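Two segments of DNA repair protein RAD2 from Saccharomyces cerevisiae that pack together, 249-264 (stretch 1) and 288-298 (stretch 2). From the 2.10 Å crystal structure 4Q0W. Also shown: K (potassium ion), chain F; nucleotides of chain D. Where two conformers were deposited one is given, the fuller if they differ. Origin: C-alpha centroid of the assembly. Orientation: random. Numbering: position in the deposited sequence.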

# COMPACT_ATOMS: atom_id res chain seq x y z
N LYS A 249 -15.10 2.16 -4.30
CA LYS A 249 -14.14 1.95 -3.22
C LYS A 249 -13.67 0.49 -3.21
O LYS A 249 -14.46 -0.43 -3.41
CB LYS A 249 -14.75 2.30 -1.86
CG LYS A 249 -13.84 1.97 -0.68
CD LYS A 249 -14.46 2.35 0.65
CE LYS A 249 -13.51 2.01 1.79
NZ LYS A 249 -14.11 2.28 3.13
N GLY A 250 -12.37 0.29 -3.02
CA GLY A 250 -11.82 -1.05 -2.95
C GLY A 250 -11.43 -1.61 -4.31
O GLY A 250 -10.75 -2.63 -4.38
N MET A 251 -11.86 -0.96 -5.39
CA MET A 251 -11.50 -1.44 -6.72
C MET A 251 -10.20 -0.82 -7.25
O MET A 251 -10.21 0.28 -7.83
CB MET A 251 -12.63 -1.24 -7.72
CG MET A 251 -13.90 -2.02 -7.41
SD MET A 251 -13.77 -3.80 -7.72
CE MET A 251 -13.66 -4.39 -6.02
N GLY A 252 -9.09 -1.53 -7.07
CA GLY A 252 -7.84 -1.15 -7.71
C GLY A 252 -7.68 -1.95 -8.99
O GLY A 252 -8.60 -2.67 -9.39
N PRO A 253 -6.50 -1.84 -9.64
CA PRO A 253 -6.31 -2.46 -10.95
C PRO A 253 -6.47 -3.98 -10.90
O PRO A 253 -6.93 -4.55 -11.89
CB PRO A 253 -4.87 -2.08 -11.33
CG PRO A 253 -4.21 -1.67 -10.03
CD PRO A 253 -5.30 -1.10 -9.18
N VAL A 254 -6.09 -4.61 -9.79
CA VAL A 254 -6.20 -6.06 -9.70
C VAL A 254 -7.66 -6.49 -9.65
O VAL A 254 -8.10 -7.32 -10.44
CB VAL A 254 -5.51 -6.61 -8.44
CG1 VAL A 254 -5.68 -8.13 -8.37
CG2 VAL A 254 -4.03 -6.25 -8.44
N SER A 255 -8.39 -5.94 -8.69
CA SER A 255 -9.78 -6.33 -8.49
C SER A 255 -10.65 -5.95 -9.69
O SER A 255 -11.57 -6.68 -10.04
CB SER A 255 -10.33 -5.68 -7.21
OG SER A 255 -9.40 -5.79 -6.15
N SER A 256 -10.34 -4.81 -10.31
CA SER A 256 -11.16 -4.33 -11.42
C SER A 256 -11.02 -5.24 -12.63
O SER A 256 -12.02 -5.59 -13.28
CB SER A 256 -10.79 -2.89 -11.78
OG SER A 256 -11.03 -2.04 -10.67
N ILE A 257 -9.79 -5.62 -12.94
CA ILE A 257 -9.54 -6.57 -14.02
C ILE A 257 -10.26 -7.89 -13.74
O ILE A 257 -10.86 -8.47 -14.65
CB ILE A 257 -8.02 -6.80 -14.25
CG1 ILE A 257 -7.40 -5.58 -14.90
CG2 ILE A 257 -7.78 -8.01 -15.17
CD1 ILE A 257 -7.95 -5.29 -16.29
N GLU A 258 -10.21 -8.36 -12.49
CA GLU A 258 -10.88 -9.61 -12.13
C GLU A 258 -12.38 -9.53 -12.39
O GLU A 258 -12.98 -10.47 -12.94
CB GLU A 258 -10.62 -9.97 -10.67
CG GLU A 258 -9.22 -10.49 -10.40
CD GLU A 258 -8.92 -10.65 -8.91
OE1 GLU A 258 -9.82 -10.33 -8.08
OE2 GLU A 258 -7.80 -11.08 -8.57
N VAL A 259 -13.00 -8.42 -11.99
CA VAL A 259 -14.43 -8.22 -12.21
C VAL A 259 -14.81 -8.33 -13.70
O VAL A 259 -15.77 -9.03 -14.07
CB VAL A 259 -14.90 -6.87 -11.64
CG1 VAL A 259 -16.27 -6.49 -12.19
CG2 VAL A 259 -14.93 -6.91 -10.12
N ILE A 260 -14.05 -7.65 -14.55
CA ILE A 260 -14.35 -7.69 -15.98
C ILE A 260 -14.14 -9.10 -16.53
O ILE A 260 -14.94 -9.59 -17.32
CB ILE A 260 -13.49 -6.68 -16.76
CG1 ILE A 260 -13.76 -5.27 -16.26
CG2 ILE A 260 -13.75 -6.77 -18.26
CD1 ILE A 260 -15.22 -4.85 -16.33
N ALA A 261 -13.08 -9.76 -16.09
CA ALA A 261 -12.78 -11.12 -16.55
C ALA A 261 -13.86 -12.11 -16.11
O ALA A 261 -14.32 -12.94 -16.90
CB ALA A 261 -11.41 -11.57 -16.05
N GLU A 262 -14.27 -12.03 -14.85
CA GLU A 262 -15.20 -13.01 -14.31
C GLU A 262 -16.66 -12.77 -14.73
O GLU A 262 -17.39 -13.72 -14.94
CB GLU A 262 -15.08 -13.11 -12.79
CG GLU A 262 -15.23 -14.54 -12.24
CD GLU A 262 -14.00 -15.41 -12.49
OE1 GLU A 262 -13.74 -16.31 -11.67
OE2 GLU A 262 -13.29 -15.19 -13.50
N PHE A 263 -17.07 -11.51 -14.87
CA PHE A 263 -18.46 -11.20 -15.20
C PHE A 263 -18.71 -10.76 -16.65
O PHE A 263 -19.86 -10.73 -17.12
CB PHE A 263 -19.04 -10.19 -14.20
CG PHE A 263 -19.04 -10.69 -12.79
CD1 PHE A 263 -20.06 -11.52 -12.34
CD2 PHE A 263 -18.01 -10.37 -11.92
CE1 PHE A 263 -20.06 -12.01 -11.03
CE2 PHE A 263 -18.00 -10.86 -10.60
CZ PHE A 263 -19.03 -11.68 -10.17
N GLY A 264 -17.65 -10.40 -17.36
CA GLY A 264 -17.80 -9.95 -18.73
C GLY A 264 -18.16 -8.47 -18.83
O GLY A 264 -17.53 -7.73 -19.60
K K F . -11.06 2.87 -6.34
P DA D 9 -6.43 -3.81 -5.94
OP1 DA D 9 -7.80 -4.04 -6.48
OP2 DA D 9 -5.32 -3.50 -6.87
O5' DA D 9 -6.51 -2.68 -4.81
C5' DA D 9 -7.41 -2.85 -3.72
C4' DA D 9 -7.33 -1.66 -2.78
O4' DA D 9 -6.02 -1.62 -2.15
C3' DA D 9 -7.52 -0.29 -3.43
O3' DA D 9 -8.45 0.39 -2.61
C2' DA D 9 -6.13 0.35 -3.40
C1' DA D 9 -5.54 -0.29 -2.15
N9 DA D 9 -4.09 -0.44 -2.12
C8 DA D 9 -3.31 -1.06 -3.06
N7 DA D 9 -2.03 -1.06 -2.76
C5 DA D 9 -1.97 -0.41 -1.53
C6 DA D 9 -0.89 -0.09 -0.69
N6 DA D 9 0.37 -0.42 -0.98
N1 DA D 9 -1.17 0.57 0.47
C2 DA D 9 -2.45 0.89 0.74
N3 DA D 9 -3.55 0.65 0.01
C4 DA D 9 -3.23 -0.02 -1.12
P DC D 10 -9.02 1.83 -3.04
OP1 DC D 10 -10.36 1.93 -2.39
OP2 DC D 10 -8.88 2.03 -4.50
O5' DC D 10 -8.03 2.85 -2.32
C5' DC D 10 -8.02 2.78 -0.90
C4' DC D 10 -7.06 3.80 -0.35
O4' DC D 10 -5.70 3.35 -0.57
C3' DC D 10 -7.16 5.19 -0.98
O3' DC D 10 -7.42 6.05 0.13
C2' DC D 10 -5.80 5.41 -1.65
C1' DC D 10 -4.90 4.47 -0.85
N1 DC D 10 -3.68 3.89 -1.49
C2 DC D 10 -2.45 4.06 -0.84
O2 DC D 10 -2.42 4.70 0.21
N3 DC D 10 -1.33 3.53 -1.39
C4 DC D 10 -1.42 2.85 -2.54
N4 DC D 10 -0.28 2.35 -3.03
C5 DC D 10 -2.67 2.66 -3.21
C6 DC D 10 -3.77 3.19 -2.66
P DG D 8 -2.46 -9.25 -5.20
OP1 DG D 8 -3.34 -10.14 -5.99
OP2 DG D 8 -1.12 -8.83 -5.69
O5' DG D 8 -3.23 -7.90 -4.84
C5' DG D 8 -4.51 -8.02 -4.25
C4' DG D 8 -4.93 -6.65 -3.78
O4' DG D 8 -4.13 -6.26 -2.64
C3' DG D 8 -4.77 -5.56 -4.84
O3' DG D 8 -6.10 -5.16 -5.11
C2' DG D 8 -3.87 -4.51 -4.18
C1' DG D 8 -3.95 -4.87 -2.70
N9 DG D 8 -2.76 -4.53 -1.92
C8 DG D 8 -1.44 -4.84 -2.16
N7 DG D 8 -0.63 -4.36 -1.24
C5 DG D 8 -1.47 -3.72 -0.34
C6 DG D 8 -1.19 -3.02 0.85
O6 DG D 8 -0.08 -2.84 1.37
N1 DG D 8 -2.34 -2.52 1.45
C2 DG D 8 -3.62 -2.67 0.95
N2 DG D 8 -4.63 -2.13 1.65
N3 DG D 8 -3.89 -3.33 -0.17
C4 DG D 8 -2.78 -3.81 -0.75
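Stretch 2 (288-298) KFEKDLRKKLV

How does stretch 2 run relative to stretch 1? It is helical throughout, from Lys288 to Val298, and it lies against both the 253-263 helix and the loop that precedes it. The two helices run in roughly opposing directions, with 132° between their N-to-C directions (signed crossing angle -132°) and axes 12.3 Å apart at closest approach. Accordingly, the start of stretch 2 meets the end of stretch 1: Phe289 CA lies 9.2 Å from Glu262 CA, Leu293 CA 8.7 Å from Ser255 CA, and Leu297 CA 7.8 Å from Gly250 CA.

Which apolar side chains fill the space between them? Leu293, pointing toward stretch 1 with chi1 t and chi2 p, is central. Its CD1 lies 4.2 Å from Met251 CE, while its CD2 lies 3.8 Å from Phe263 CE2, at the edge of that ring, and 4.3 Å from Val259 CG2. Leu297 extends the packing toward the loop, with CD2 4.2 Å from Met251 CE.

What does Phe289 touch? With chi1 t, it has the largest area covered by the other stretch. Phe263 CE2 comes to its edge, 4.0 Å from Phe289 CE2. Glu262 CG approaches the same CE2 at 3.6 Å, so the aliphatic part of this acid contributes, and Glu258 OE1 lies at the ring edge, 3.5 Å from Phe289 CE1.

Where is the polar contact? Lys296 reaches the loop with all four chi angles t, and this extended chain brings NZ to Gly250 O for a 2.8 Å hydrogen bond. A second, weak hydrogen bond runs from Lys296 NZ to Ser255 OG at 3.3 Å. That hydroxyl also donates a very short hydrogen bond, Ser255 OG to DA9 OP1 at 2.4 Å, so the lysine joins stretch 2 to the DNA-binding loop and helix start.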

# COMPACT_ATOMS: atom_id res chain seq x y z
N LYS A 288 -15.35 -19.42 -4.21
CA LYS A 288 -14.47 -18.67 -3.33
C LYS A 288 -14.39 -17.21 -3.78
O LYS A 288 -14.64 -16.30 -2.98
CB LYS A 288 -13.08 -19.29 -3.35
CG LYS A 288 -12.12 -18.70 -2.33
CD LYS A 288 -12.39 -19.24 -0.94
CE LYS A 288 -11.25 -18.92 0.01
NZ LYS A 288 -10.91 -17.46 0.01
N PHE A 289 -14.05 -17.01 -5.05
CA PHE A 289 -13.90 -15.67 -5.61
C PHE A 289 -15.13 -14.81 -5.37
O PHE A 289 -15.02 -13.66 -4.92
CB PHE A 289 -13.61 -15.73 -7.11
CG PHE A 289 -13.69 -14.38 -7.78
CD1 PHE A 289 -12.67 -13.45 -7.62
CD2 PHE A 289 -14.79 -14.04 -8.56
CE1 PHE A 289 -12.74 -12.21 -8.21
CE2 PHE A 289 -14.87 -12.80 -9.16
CZ PHE A 289 -13.85 -11.88 -8.99
N GLU A 290 -16.30 -15.37 -5.65
CA GLU A 290 -17.57 -14.66 -5.50
C GLU A 290 -17.95 -14.39 -4.04
O GLU A 290 -18.47 -13.31 -3.73
CB GLU A 290 -18.68 -15.41 -6.24
CG GLU A 290 -18.47 -15.42 -7.77
CD GLU A 290 -19.60 -16.08 -8.54
OE1 GLU A 290 -20.34 -16.90 -7.94
OE2 GLU A 290 -19.75 -15.79 -9.75
N LYS A 291 -17.71 -15.36 -3.16
CA LYS A 291 -17.99 -15.18 -1.74
C LYS A 291 -17.05 -14.14 -1.12
O LYS A 291 -17.46 -13.32 -0.30
CB LYS A 291 -17.89 -16.51 -0.99
N ASP A 292 -15.78 -14.18 -1.53
CA ASP A 292 -14.80 -13.20 -1.06
C ASP A 292 -15.10 -11.80 -1.62
O ASP A 292 -15.06 -10.81 -0.89
CB ASP A 292 -13.38 -13.62 -1.45
CG ASP A 292 -12.90 -14.85 -0.70
OD1 ASP A 292 -13.51 -15.21 0.33
OD2 ASP A 292 -11.90 -15.46 -1.15
N LEU A 293 -15.37 -11.73 -2.92
CA LEU A 293 -15.69 -10.45 -3.55
C LEU A 293 -16.94 -9.83 -2.91
O LEU A 293 -16.96 -8.63 -2.61
CB LEU A 293 -15.89 -10.62 -5.05
CG LEU A 293 -16.36 -9.39 -5.83
CD1 LEU A 293 -15.44 -8.20 -5.59
CD2 LEU A 293 -16.44 -9.72 -7.31
N ARG A 294 -17.97 -10.64 -2.69
CA ARG A 294 -19.20 -10.13 -2.09
C ARG A 294 -18.93 -9.54 -0.72
O ARG A 294 -19.36 -8.43 -0.42
CB ARG A 294 -20.26 -11.22 -1.98
CG ARG A 294 -21.57 -10.72 -1.37
CD ARG A 294 -22.61 -11.82 -1.33
NE ARG A 294 -22.90 -12.35 -2.66
CZ ARG A 294 -23.71 -11.77 -3.54
NH1 ARG A 294 -24.31 -10.63 -3.24
NH2 ARG A 294 -23.91 -12.32 -4.73
N LYS A 295 -18.20 -10.29 0.11
CA LYS A 295 -17.86 -9.84 1.45
C LYS A 295 -17.16 -8.49 1.40
O LYS A 295 -17.43 -7.59 2.21
CB LYS A 295 -16.99 -10.88 2.16
CG LYS A 295 -17.18 -10.93 3.66
CD LYS A 295 -16.51 -9.76 4.38
CE LYS A 295 -17.44 -9.15 5.42
NZ LYS A 295 -18.65 -8.55 4.80
N LYS A 296 -16.25 -8.33 0.44
CA LYS A 296 -15.54 -7.07 0.27
C LYS A 296 -16.46 -5.91 -0.12
O LYS A 296 -16.34 -4.80 0.42
CB LYS A 296 -14.43 -7.23 -0.78
CG LYS A 296 -13.70 -5.94 -1.08
CD LYS A 296 -12.48 -6.21 -1.95
CE LYS A 296 -11.78 -4.91 -2.30
NZ LYS A 296 -10.59 -5.17 -3.15
N LEU A 297 -17.38 -6.15 -1.06
CA LEU A 297 -18.29 -5.09 -1.50
C LEU A 297 -19.21 -4.66 -0.35
O LEU A 297 -19.43 -3.46 -0.14
CB LEU A 297 -19.09 -5.54 -2.73
CG LEU A 297 -18.25 -5.93 -3.97
CD1 LEU A 297 -19.08 -6.73 -4.97
CD2 LEU A 297 -17.66 -4.71 -4.65
N VAL A 298 -19.71 -5.63 0.40
CA VAL A 298 -20.55 -5.34 1.56
C VAL A 298 -19.80 -4.47 2.57
O VAL A 298 -20.26 -3.38 2.94
CB VAL A 298 -21.06 -6.63 2.24
CG1 VAL A 298 -21.80 -6.31 3.53
CG2 VAL A 298 -21.99 -7.38 1.29
O HOH W 1 -9.24 3.71 -8.04
O HOH W 2 -11.53 4.88 -4.81
O HOH W 3 -11.89 5.03 -7.49